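Local coordinates for thioesterase domain-containing protein (Pseudomonas aeruginosa, PDB 3F1T) that is of unproven function but probably hydrolyses acyl-CoA thioesters, as other hotdog-fold thioesterases do, perhaps 1,4-dihydroxy-2-naphthoyl-CoA, at residues L35-Y41 with H97-F103; L86-H92 with Q127-V133; R9-F13 with V72-F78. One frame throughout, in Å; residues are numbered along the deposited sequence.

Three long-range contacts illustrate how a hotdog fold is tied together. From the N terminus, residues 9-13 of helix 4-15 meet loop 72-78, beyond helix 56-70, and close the first long loop; this is contact 3. Strand 34-39 starts inside that span and pairs beyond it, with the start of strand 100-109, so contact 1 crosses contact 3, and the two touch where Leu35 CD1 meets Ala10 CB. Contact 2 joins strand 83-90 to strand 130-137 and crosses contact 1 in turn, while following contact 3 in series. Contacts 1 and 2 belong to one antiparallel sheet and meet through Val100 and Ile129; contact 3 ties the N-terminal helix to the loop between helix 56-70 and strand 83-90.

Contact 1 (L35-Y41 with H97-F103); sequences LTLRLPY and HKDVYGF
Leu37 and Leu39 pair with Gly102 and Val100 as neighbouring antiparallel strands of the hotdog sheet. Each couple forms a hydrogen-bonded pair with two backbone bonds, such as Leu39 N to Val100 O at 2.8 Å. Between and beside them, Thr36-Phe103 and Arg38-Tyr101 are non-hydrogen-bonded pairs whose side chains share one sheet face; Leu37, Leu39 and Val100 occupy the other, where Leu37 lies against helix 56-70.

Rings take part at three places along the contact. With its CG anti to the backbone N (chi1 -180°), Arg38 runs alongside Tyr101 and lays CG over one ring face, 4.0 Å from the ring centroid. Past the strand ends, His97 CA sits over the centre of the Tyr41 ring, 3.4 Å from its centroid, while the two rings themselves stand nearly perpendicular. At the other end Thr36 OG1 meets the edge of the Phe103 ring.

Polar side-chain contacts converge on Asp99. Its OD2 forms a salt bridge with Arg38 NH1 at 3.3 Å, approached obliquely, the guanidinium and carboxylate planes being turned 82° apart. The other oxygen, OD1, accepts the backbone N of Tyr41 at 2.9 Å, on its anti side and 32° out of the carboxylate plane.

Contact 2 (L86-H92 with Q127-V133); sequences LRIDYMH and QPIAHVV
Tyr90 lays one face of its ring over the methyl group of Ala130, with CB 4.1 Å from the ring centroid and offset toward the rim. The same ring meets Ile129 CG2 at its edge, CD1 to CG2 being 3.7 Å, so two successive residues border it from different directions. Farther along this face Ile88 and Val132 run alongside each other, CG2 to CG2 3.9 Å, and Leu86 CD1 slants across Val132 CG1; helix 56-70 covers this row.

On the reverse face Arg87 and Val133 also run together, Val133 CG2 resting on one face of the guanidinium. The extended Arg87 chain brings NH1 to Asp89 OD2 at 2.7 Å, within the guanidinium plane but 35° out of that of the carboxylate. Arg87 NE has a further partner in Asp89 of the third subunit.

Beyond the strand, His92 takes chi1 69°, which swings its ring across Ile129, whose CA lies over one face. Ile129 O accepts the backbone N-H of Met91, modelled as selenomethionine, at 2.6 Å, and more weakly that of His92.

Against the neighbouring strand 113-121, Ile129 and Ala130 both face Ala120, a classic beta bulge. Strand 83-90, antiparallel to 130-137 here with Asp89-His131 a hydrogen-bonded pair, pairs on its other side with a strand of the second subunit, giving the continuous intersubunit sheet characteristic of hotdog-fold dimers.

Contact 3 (R9-F13 with V72-F78); sequences RARRF and VCVLPDF
This is a helix-to-loop contact at the periphery of the hotdog fold, where the N-terminal helix reaches the loop that follows the central helix 56-70, combining an arginine grip on backbone carbonyls with a small apolar patch. Arg9 carries most of it. A chi1 of -161° points its chain away from its own backbone N and out toward the loop, and a bend at chi3 sets the guanidinium against consecutive carbonyl groups. NH1 bonds to Leu75 O at 2.9 Å with the oxygen in the guanidinium plane, whereas NH2 reaches Pro76 O at 2.7 Å with the oxygen tilted from that plane. Both donors stand above their carbonyl planes. A water donates to Asp77 O at 2.8 Å and accepts a weak bond from Arg9 NH1, while Phe78 N lies over the centre of one guanidinium face.

The aliphatic part of Arg9 runs counter to Phe78, CG to CD1 3.7 Å, and CD meets Val72 CG1. Phe13 completes the patch: its CD2 touches Val72 CG1 at 3.7 Å and approaches the edge of the Phe78 ring, the two ring planes inclined at 54°. Phe78 CE2 lies over one face of the Arg12 guanidinium, the two planes 67° apart.

Inward, Ala10 and Phe13 both rest on Ile69 of helix 56-70, while Leu75 packs on Ile114, so the loop bridges from the N-terminal helix to strand 113-121.

Contact 1 (L35-Y41 with H97-F103)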
loop_
_atom_site.group_PDB
_atom_site.type_symbol
_atom_site.label_atom_id
_atom_site.label_comp_id
_atom_site.label_asym_id
_atom_site.label_seq_id
_atom_site.Cartn_x
_atom_site.Cartn_y
_atom_site.Cartn_z
ATOM N N LEU B 35 -6.877 -18.380 9.450
ATOM C CA LEU B 35 -6.001 -18.453 10.611
ATOM C C LEU B 35 -6.271 -17.276 11.551
ATOM O O LEU B 35 -6.370 -16.137 11.109
ATOM C CB LEU B 35 -4.532 -18.447 10.163
ATOM C CG LEU B 35 -3.505 -18.449 11.291
ATOM C CD1 LEU B 35 -3.271 -19.874 11.783
ATOM C CD2 LEU B 35 -2.194 -17.794 10.874
ATOM N N THR B 36 -6.397 -17.562 12.845
ATOM C CA THR B 36 -6.588 -16.537 13.869
ATOM C C THR B 36 -5.474 -16.596 14.919
ATOM O O THR B 36 -5.267 -17.618 15.574
ATOM C CB THR B 36 -7.958 -16.688 14.582
ATOM O OG1 THR B 36 -8.995 -16.780 13.600
ATOM C CG2 THR B 36 -8.235 -15.499 15.478
ATOM N N LEU B 37 -4.795 -15.473 15.105
ATOM C CA LEU B 37 -3.848 -15.313 16.189
ATOM C C LEU B 37 -4.415 -14.341 17.209
ATOM O O LEU B 37 -5.197 -13.457 16.863
ATOM C CB LEU B 37 -2.516 -14.765 15.651
ATOM C CG LEU B 37 -1.425 -15.768 15.288
ATOM C CD1 LEU B 37 -1.918 -16.734 14.241
ATOM C CD2 LEU B 37 -0.147 -15.075 14.837
ATOM N N ARG B 38 -3.808 -14.341 18.386
ATOM C CA ARG B 38 -4.124 -13.382 19.407
ATOM C C ARG B 38 -2.858 -12.723 19.981
ATOM O O ARG B 38 -1.890 -13.398 20.305
ATOM C CB ARG B 38 -4.943 -14.046 20.515
ATOM C CG ARG B 38 -5.321 -13.100 21.626
ATOM C CD ARG B 38 -5.814 -13.841 22.840
ATOM N NE ARG B 38 -4.744 -14.563 23.521
ATOM C CZ ARG B 38 -4.869 -15.074 24.742
ATOM N NH1 ARG B 38 -5.963 -14.837 25.444
ATOM N NH2 ARG B 38 -3.897 -15.797 25.269
ATOM N N LEU B 39 -2.923 -11.407 20.171
ATOM C CA LEU B 39 -1.948 -10.666 20.954
ATOM C C LEU B 39 -2.560 -10.240 22.297
ATOM O O LEU B 39 -3.419 -9.368 22.338
ATOM C CB LEU B 39 -1.507 -9.441 20.156
ATOM C CG LEU B 39 -0.764 -8.296 20.851
ATOM C CD1 LEU B 39 0.681 -8.716 21.141
ATOM C CD2 LEU B 39 -0.791 -7.065 19.948
ATOM N N PRO B 40 -2.072 -10.816 23.411
ATOM C CA PRO B 40 -2.513 -10.383 24.742
ATOM C C PRO B 40 -2.057 -8.953 25.053
ATOM O O PRO B 40 -0.880 -8.631 24.894
ATOM C CB PRO B 40 -1.826 -11.386 25.683
ATOM C CG PRO B 40 -0.641 -11.849 24.945
ATOM C CD PRO B 40 -0.994 -11.820 23.478
ATOM N N TYR B 41 -2.980 -8.090 25.456
ATOM C CA TYR B 41 -2.675 -6.660 25.535
ATOM C C TYR B 41 -1.565 -6.298 26.530
ATOM O O TYR B 41 -0.781 -5.386 26.278
ATOM C CB TYR B 41 -3.939 -5.820 25.770
ATOM C CG TYR B 41 -4.470 -5.835 27.184
ATOM C CD1 TYR B 41 -3.948 -4.975 28.152
ATOM C CD2 TYR B 41 -5.580 -6.603 27.519
ATOM C CE1 TYR B 41 -4.491 -4.914 29.423
ATOM C CE2 TYR B 41 -6.113 -6.568 28.792
ATOM C CZ TYR B 41 -5.576 -5.709 29.737
ATOM O OH TYR B 41 -6.112 -5.653 31.005
ATOM N N HIS B 97 -7.002 -2.127 27.252
ATOM C CA HIS B 97 -7.311 -3.254 28.138
ATOM C C HIS B 97 -8.108 -4.360 27.456
ATOM O O HIS B 97 -8.891 -5.055 28.104
ATOM C CB HIS B 97 -8.045 -2.781 29.406
ATOM C CG HIS B 97 -7.286 -1.768 30.203
ATOM N ND1 HIS B 97 -7.605 -0.424 30.196
ATOM C CD2 HIS B 97 -6.205 -1.895 31.011
ATOM C CE1 HIS B 97 -6.762 0.229 30.978
ATOM N NE2 HIS B 97 -5.913 -0.643 31.497
ATOM N N LYS B 98 -7.877 -4.550 26.159
ATOM C CA LYS B 98 -8.525 -5.633 25.430
ATOM C C LYS B 98 -7.542 -6.323 24.498
ATOM O O LYS B 98 -6.751 -5.669 23.826
ATOM C CB LYS B 98 -9.736 -5.116 24.646
ATOM C CG LYS B 98 -11.040 -5.076 25.462
ATOM C CD LYS B 98 -12.211 -4.576 24.632
ATOM C CE LYS B 98 -13.347 -4.142 25.531
ATOM N NZ LYS B 98 -14.469 -3.493 24.777
ATOM N N ASP B 99 -7.546 -7.653 24.511
ATOM C CA ASP B 99 -6.696 -8.421 23.601
ATOM C C ASP B 99 -7.017 -8.075 22.150
ATOM O O ASP B 99 -8.178 -7.843 21.804
ATOM C CB ASP B 99 -6.866 -9.919 23.828
ATOM C CG ASP B 99 -6.153 -10.407 25.073
ATOM O OD1 ASP B 99 -5.375 -9.630 25.684
ATOM O OD2 ASP B 99 -6.327 -11.595 25.407
ATOM N N VAL B 100 -5.997 -8.125 21.291
ATOM C CA VAL B 100 -6.196 -7.936 19.851
ATOM C C VAL B 100 -6.073 -9.248 19.088
ATOM O O VAL B 100 -5.065 -9.961 19.201
ATOM C CB VAL B 100 -5.210 -6.882 19.255
ATOM C CG1 VAL B 100 -5.552 -6.580 17.790
ATOM C CG2 VAL B 100 -5.236 -5.608 20.076
ATOM N N TYR B 101 -7.078 -9.531 18.260
ATOM C CA TYR B 101 -7.066 -10.701 17.409
ATOM C C TYR B 101 -6.693 -10.345 15.979
ATOM O O TYR B 101 -7.030 -9.272 15.481
ATOM C CB TYR B 101 -8.427 -11.376 17.446
ATOM C CG TYR B 101 -8.746 -11.948 18.798
ATOM C CD1 TYR B 101 -8.402 -13.252 19.114
ATOM C CD2 TYR B 101 -9.267 -11.153 19.802
ATOM C CE1 TYR B 101 -8.697 -13.782 20.350
ATOM C CE2 TYR B 101 -9.554 -11.674 21.058
ATOM C CZ TYR B 101 -9.223 -12.979 21.332
ATOM O OH TYR B 101 -9.512 -13.511 22.568
ATOM N N GLY B 102 -5.937 -11.221 15.339
ATOM C CA GLY B 102 -5.657 -11.060 13.926
ATOM C C GLY B 102 -6.231 -12.245 13.196
ATOM O O GLY B 102 -6.163 -13.355 13.697
ATOM N N PHE B 103 -6.891 -11.994 12.066
ATOM C CA PHE B 103 -7.327 -13.060 11.170
ATOM C C PHE B 103 -6.768 -12.819 9.769
ATOM O O PHE B 103 -6.631 -11.670 9.339
ATOM C CB PHE B 103 -8.851 -13.115 11.111
ATOM C CG PHE B 103 -9.381 -14.024 10.038
ATOM C CD1 PHE B 103 -9.699 -13.529 8.786
ATOM C CD2 PHE B 103 -9.456 -15.389 10.252
ATOM C CE1 PHE B 103 -10.101 -14.372 7.764
ATOM C CE2 PHE B 103 -9.904 -16.234 9.253
ATOM C CZ PHE B 103 -10.225 -15.722 8.002
#

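Contact 2 (L86-H92 with Q127-V133)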
loop_
_atom_site.group_PDB
_atom_site.type_symbol
_atom_site.label_atom_id
_atom_site.label_comp_id
_atom_site.label_asym_id
_atom_site.label_seq_id
_atom_site.Cartn_x
_atom_site.Cartn_y
_atom_site.Cartn_z
ATOM N N LEU B 86 3.521 -5.793 2.437
ATOM C CA LEU B 86 2.503 -5.718 3.473
ATOM C C LEU B 86 1.899 -4.328 3.479
ATOM O O LEU B 86 2.627 -3.329 3.426
ATOM C CB LEU B 86 3.117 -6.058 4.829
ATOM C CG LEU B 86 2.188 -6.399 5.997
ATOM C CD1 LEU B 86 1.619 -7.789 5.812
ATOM C CD2 LEU B 86 2.971 -6.303 7.308
ATOM N N ARG B 87 0.571 -4.252 3.445
ATOM C CA ARG B 87 -0.074 -3.035 3.879
ATOM C C ARG B 87 -1.086 -3.221 4.995
ATOM O O ARG B 87 -1.860 -4.192 5.006
ATOM C CB ARG B 87 -0.671 -2.267 2.712
ATOM C CG ARG B 87 -1.838 -2.946 2.073
ATOM C CD ARG B 87 -2.723 -1.870 1.464
ATOM N NE ARG B 87 -3.859 -2.438 0.763
ATOM C CZ ARG B 87 -5.110 -2.386 1.208
ATOM N NH1 ARG B 87 -5.386 -1.778 2.354
ATOM N NH2 ARG B 87 -6.081 -2.922 0.483
ATOM N N ILE B 88 -0.967 -2.344 5.993
ATOM C CA ILE B 88 -1.875 -2.274 7.127
ATOM C C ILE B 88 -2.470 -0.867 7.161
ATOM O O ILE B 88 -1.749 0.124 7.047
ATOM C CB ILE B 88 -1.114 -2.473 8.453
ATOM C CG1 ILE B 88 -0.206 -3.703 8.354
ATOM C CG2 ILE B 88 -2.106 -2.637 9.619
ATOM C CD1 ILE B 88 0.401 -4.108 9.690
ATOM N N ASP B 89 -3.793 -0.789 7.250
ATOM C CA ASP B 89 -4.492 0.489 7.269
ATOM C C ASP B 89 -5.472 0.500 8.434
ATOM O O ASP B 89 -6.415 -0.298 8.472
ATOM C CB ASP B 89 -5.239 0.690 5.946
ATOM C CG ASP B 89 -4.300 0.838 4.764
ATOM O OD1 ASP B 89 -3.697 1.925 4.612
ATOM O OD2 ASP B 89 -4.069 -0.157 4.052
ATOM N N TYR B 90 -5.184 1.332 9.424
ATOM C CA TYR B 90 -5.973 1.408 10.649
ATOM C C TYR B 90 -7.253 2.186 10.407
ATOM O O TYR B 90 -7.221 3.274 9.839
ATOM C CB TYR B 90 -5.159 2.063 11.771
ATOM C CG TYR B 90 -4.113 1.147 12.363
ATOM C CD1 TYR B 90 -4.397 0.356 13.475
ATOM C CD2 TYR B 90 -2.853 1.039 11.790
ATOM C CE1 TYR B 90 -3.473 -0.562 13.955
ATOM C CE2 TYR B 90 -1.929 0.137 12.262
ATOM C CZ TYR B 90 -2.232 -0.638 13.372
ATOM O OH TYR B 90 -1.289 -1.515 13.879
HETATM N N MSE B 91 -8.381 1.572 10.759
HETATM C CA MSE B 91 -9.684 2.187 10.618
HETATM C C MSE B 91 -9.963 3.050 11.830
HETATM O O MSE B 91 -10.613 4.096 11.734
HETATM C CB MSE B 91 -10.762 1.115 10.531
HETATM C CG MSE B 91 -10.657 0.227 9.306
HETATM SE SE MSE B 91 -10.679 1.270 7.641
HETATM C CE MSE B 91 -8.786 1.101 7.152
ATOM N N HIS B 92 -9.633 2.514 12.997
ATOM C CA HIS B 92 -9.897 3.213 14.242
ATOM C C HIS B 92 -8.997 2.663 15.324
ATOM O O HIS B 92 -8.355 1.625 15.129
ATOM C CB HIS B 92 -11.371 3.084 14.639
ATOM C CG HIS B 92 -11.766 1.701 15.044
ATOM N ND1 HIS B 92 -12.572 0.901 14.261
ATOM C CD2 HIS B 92 -11.396 0.945 16.103
ATOM C CE1 HIS B 92 -12.690 -0.288 14.827
ATOM N NE2 HIS B 92 -12.008 -0.278 15.958
ATOM N N GLN B 127 -16.291 -4.680 13.317
ATOM C CA GLN B 127 -15.726 -3.346 13.144
ATOM C C GLN B 127 -14.230 -3.404 13.379
ATOM O O GLN B 127 -13.762 -3.105 14.475
ATOM C CB GLN B 127 -16.363 -2.352 14.114
ATOM C CG GLN B 127 -17.880 -2.376 14.109
ATOM C CD GLN B 127 -18.450 -2.867 15.428
ATOM O OE1 GLN B 127 -17.948 -2.516 16.504
ATOM N NE2 GLN B 127 -19.517 -3.676 15.350
ATOM N N PRO B 128 -13.497 -3.954 12.409
ATOM C CA PRO B 128 -12.088 -4.234 12.627
ATOM C C PRO B 128 -11.265 -2.973 12.853
ATOM O O PRO B 128 -11.663 -1.881 12.450
ATOM C CB PRO B 128 -11.659 -4.941 11.338
ATOM C CG PRO B 128 -12.778 -4.740 10.362
ATOM C CD PRO B 128 -14.007 -4.569 11.172
ATOM N N ILE B 129 -10.171 -3.128 13.584
ATOM C CA ILE B 129 -9.259 -2.043 13.887
ATOM C C ILE B 129 -8.460 -1.634 12.648
ATOM O O ILE B 129 -8.219 -0.459 12.418
ATOM C CB ILE B 129 -8.267 -2.478 14.964
ATOM C CG1 ILE B 129 -8.978 -2.709 16.289
ATOM C CG2 ILE B 129 -7.187 -1.447 15.148
ATOM C CD1 ILE B 129 -8.074 -3.333 17.304
ATOM N N ALA B 130 -8.097 -2.621 11.835
ATOM C CA ALA B 130 -7.161 -2.419 10.733
ATOM C C ALA B 130 -7.385 -3.488 9.674
ATOM O O ALA B 130 -7.690 -4.632 9.994
ATOM C CB ALA B 130 -5.711 -2.476 11.245
ATOM N N HIS B 131 -7.243 -3.099 8.410
ATOM C CA HIS B 131 -7.233 -4.035 7.292
ATOM C C HIS B 131 -5.807 -4.247 6.811
ATOM O O HIS B 131 -5.010 -3.308 6.782
ATOM C CB HIS B 131 -8.093 -3.490 6.153
ATOM C CG HIS B 131 -9.566 -3.631 6.393
ATOM N ND1 HIS B 131 -10.334 -2.596 6.888
ATOM C CD2 HIS B 131 -10.354 -4.731 6.434
ATOM C CE1 HIS B 131 -11.557 -3.031 7.129
ATOM N NE2 HIS B 131 -11.595 -4.324 6.866
ATOM N N VAL B 132 -5.524 -5.452 6.317
ATOM C CA VAL B 132 -4.159 -5.848 5.967
ATOM C C VAL B 132 -4.201 -6.710 4.721
ATOM O O VAL B 132 -5.087 -7.559 4.582
ATOM C CB VAL B 132 -3.513 -6.692 7.094
ATOM C CG1 VAL B 132 -2.070 -6.974 6.776
ATOM C CG2 VAL B 132 -3.624 -5.971 8.393
ATOM N N VAL B 133 -3.247 -6.490 3.818
ATOM C CA VAL B 133 -3.053 -7.361 2.652
ATOM C C VAL B 133 -1.555 -7.560 2.515
ATOM O O VAL B 133 -0.778 -6.632 2.763
ATOM C CB VAL B 133 -3.598 -6.694 1.365
ATOM C CG1 VAL B 133 -3.226 -7.504 0.163
ATOM C CG2 VAL B 133 -5.114 -6.535 1.446
#

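Contact 3 (R9-F13 with V72-F78)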
loop_
_atom_site.group_PDB
_atom_site.type_symbol
_atom_site.label_atom_id
_atom_site.label_comp_id
_atom_site.label_asym_id
_atom_site.label_seq_id
_atom_site.Cartn_x
_atom_site.Cartn_y
_atom_site.Cartn_z
ATOM N N ARG B 9 0.827 -27.330 12.878
ATOM C CA ARG B 9 1.786 -26.661 12.020
ATOM C C ARG B 9 1.888 -25.177 12.328
ATOM O O ARG B 9 2.981 -24.638 12.399
ATOM C CB ARG B 9 1.447 -26.868 10.546
ATOM C CG ARG B 9 2.626 -26.608 9.618
ATOM C CD ARG B 9 2.166 -26.519 8.177
ATOM N NE ARG B 9 1.982 -27.842 7.596
ATOM C CZ ARG B 9 1.494 -28.057 6.378
ATOM N NH1 ARG B 9 1.150 -27.025 5.604
ATOM N NH2 ARG B 9 1.383 -29.297 5.925
ATOM N N ALA B 10 0.747 -24.494 12.359
ATOM C CA ALA B 10 0.746 -23.057 12.615
ATOM C C ALA B 10 1.464 -22.766 13.912
ATOM O O ALA B 10 2.204 -21.778 14.014
ATOM C CB ALA B 10 -0.691 -22.508 12.657
ATOM N N ARG B 11 1.257 -23.619 14.914
ATOM C CA ARG B 11 1.860 -23.394 16.236
ATOM C C ARG B 11 3.368 -23.601 16.251
ATOM O O ARG B 11 4.099 -22.866 16.927
ATOM C CB ARG B 11 1.191 -24.254 17.307
ATOM C CG ARG B 11 -0.100 -23.631 17.825
ATOM C CD ARG B 11 -0.851 -24.517 18.793
ATOM N NE ARG B 11 -1.983 -23.775 19.341
ATOM C CZ ARG B 11 -3.098 -24.333 19.792
ATOM N NH1 ARG B 11 -3.164 -25.657 19.943
ATOM N NH2 ARG B 11 -4.115 -23.557 20.160
ATOM N N ARG B 12 3.811 -24.694 15.634
ATOM C CA ARG B 12 5.236 -24.942 15.409
ATOM C C ARG B 12 5.894 -23.791 14.639
ATOM O O ARG B 12 6.967 -23.306 15.012
ATOM C CB ARG B 12 5.403 -26.253 14.637
ATOM C CG ARG B 12 6.820 -26.787 14.620
ATOM C CD ARG B 12 6.842 -28.302 14.541
ATOM N NE ARG B 12 6.032 -28.831 13.442
ATOM C CZ ARG B 12 6.519 -29.230 12.268
ATOM N NH1 ARG B 12 7.802 -29.033 11.969
ATOM N NH2 ARG B 12 5.713 -29.789 11.371
ATOM N N PHE B 13 5.239 -23.357 13.570
ATOM C CA PHE B 13 5.637 -22.170 12.820
ATOM C C PHE B 13 5.844 -20.949 13.730
ATOM O O PHE B 13 6.920 -20.355 13.739
ATOM C CB PHE B 13 4.579 -21.891 11.747
ATOM C CG PHE B 13 5.029 -20.962 10.643
ATOM C CD1 PHE B 13 5.820 -19.859 10.921
ATOM C CD2 PHE B 13 4.409 -21.022 9.402
ATOM C CE1 PHE B 13 6.035 -18.862 9.957
ATOM C CE2 PHE B 13 4.685 -20.088 8.413
ATOM C CZ PHE B 13 5.534 -19.021 8.682
ATOM N N VAL B 72 -0.013 -21.562 5.726
ATOM C CA VAL B 72 -0.082 -22.978 6.080
ATOM C C VAL B 72 -1.408 -23.536 5.594
ATOM O O VAL B 72 -1.529 -24.733 5.317
ATOM C CB VAL B 72 0.081 -23.257 7.602
ATOM C CG1 VAL B 72 1.405 -22.709 8.136
ATOM C CG2 VAL B 72 -1.114 -22.721 8.409
ATOM N N CYS B 73 -2.372 -22.648 5.395
ATOM C CA CYS B 73 -3.717 -23.077 5.070
ATOM C C CYS B 73 -3.781 -23.578 3.652
ATOM O O CYS B 73 -4.775 -24.171 3.260
ATOM C CB CYS B 73 -4.717 -21.941 5.249
ATOM S SG CYS B 73 -4.818 -21.344 6.949
ATOM N N VAL B 74 -2.795 -23.206 2.836
ATOM C CA VAL B 74 -2.829 -23.574 1.426
ATOM C C VAL B 74 -1.662 -24.426 0.961
ATOM O O VAL B 74 -1.656 -24.890 -0.170
ATOM C CB VAL B 74 -2.957 -22.354 0.498
ATOM C CG1 VAL B 74 -4.303 -21.678 0.699
ATOM C CG2 VAL B 74 -1.795 -21.381 0.711
ATOM N N LEU B 75 -0.610 -24.495 1.760
ATOM C CA LEU B 75 0.568 -25.240 1.361
ATOM C C LEU B 75 0.482 -26.663 1.863
ATOM O O LEU B 75 0.033 -26.903 2.984
ATOM C CB LEU B 75 1.832 -24.562 1.873
ATOM C CG LEU B 75 2.061 -23.180 1.268
ATOM C CD1 LEU B 75 3.358 -22.581 1.768
ATOM C CD2 LEU B 75 2.065 -23.282 -0.259
ATOM N N PRO B 76 0.818 -27.625 0.989
ATOM C CA PRO B 76 0.850 -29.030 1.377
ATOM C C PRO B 76 1.965 -29.336 2.375
ATOM O O PRO B 76 1.746 -30.063 3.345
ATOM C CB PRO B 76 1.073 -29.766 0.045
ATOM C CG PRO B 76 1.640 -28.735 -0.892
ATOM C CD PRO B 76 1.031 -27.432 -0.457
ATOM N N ASP B 77 3.110 -28.690 2.218
ATOM C CA ASP B 77 4.223 -28.926 3.125
ATOM C C ASP B 77 4.494 -27.730 4.018
ATOM O O ASP B 77 4.203 -26.600 3.653
ATOM C CB ASP B 77 5.474 -29.289 2.336
ATOM C CG ASP B 77 5.218 -30.390 1.348
ATOM O OD1 ASP B 77 4.833 -31.499 1.792
ATOM O OD2 ASP B 77 5.233 -30.102 0.128
ATOM N N PHE B 78 5.001 -27.995 5.215
ATOM C CA PHE B 78 5.460 -26.936 6.098
ATOM C C PHE B 78 6.592 -26.170 5.431
ATOM O O PHE B 78 7.594 -26.754 5.005
ATOM C CB PHE B 78 5.913 -27.511 7.445
ATOM C CG PHE B 78 6.429 -26.471 8.410
ATOM C CD1 PHE B 78 5.857 -25.212 8.467
ATOM C CD2 PHE B 78 7.475 -26.756 9.265
ATOM C CE1 PHE B 78 6.383 -24.229 9.308
ATOM C CE2 PHE B 78 7.918 -25.819 10.193
ATOM C CZ PHE B 78 7.372 -24.556 10.214
HETATM O O HOH W 1 3.112 -24.590 5.255
#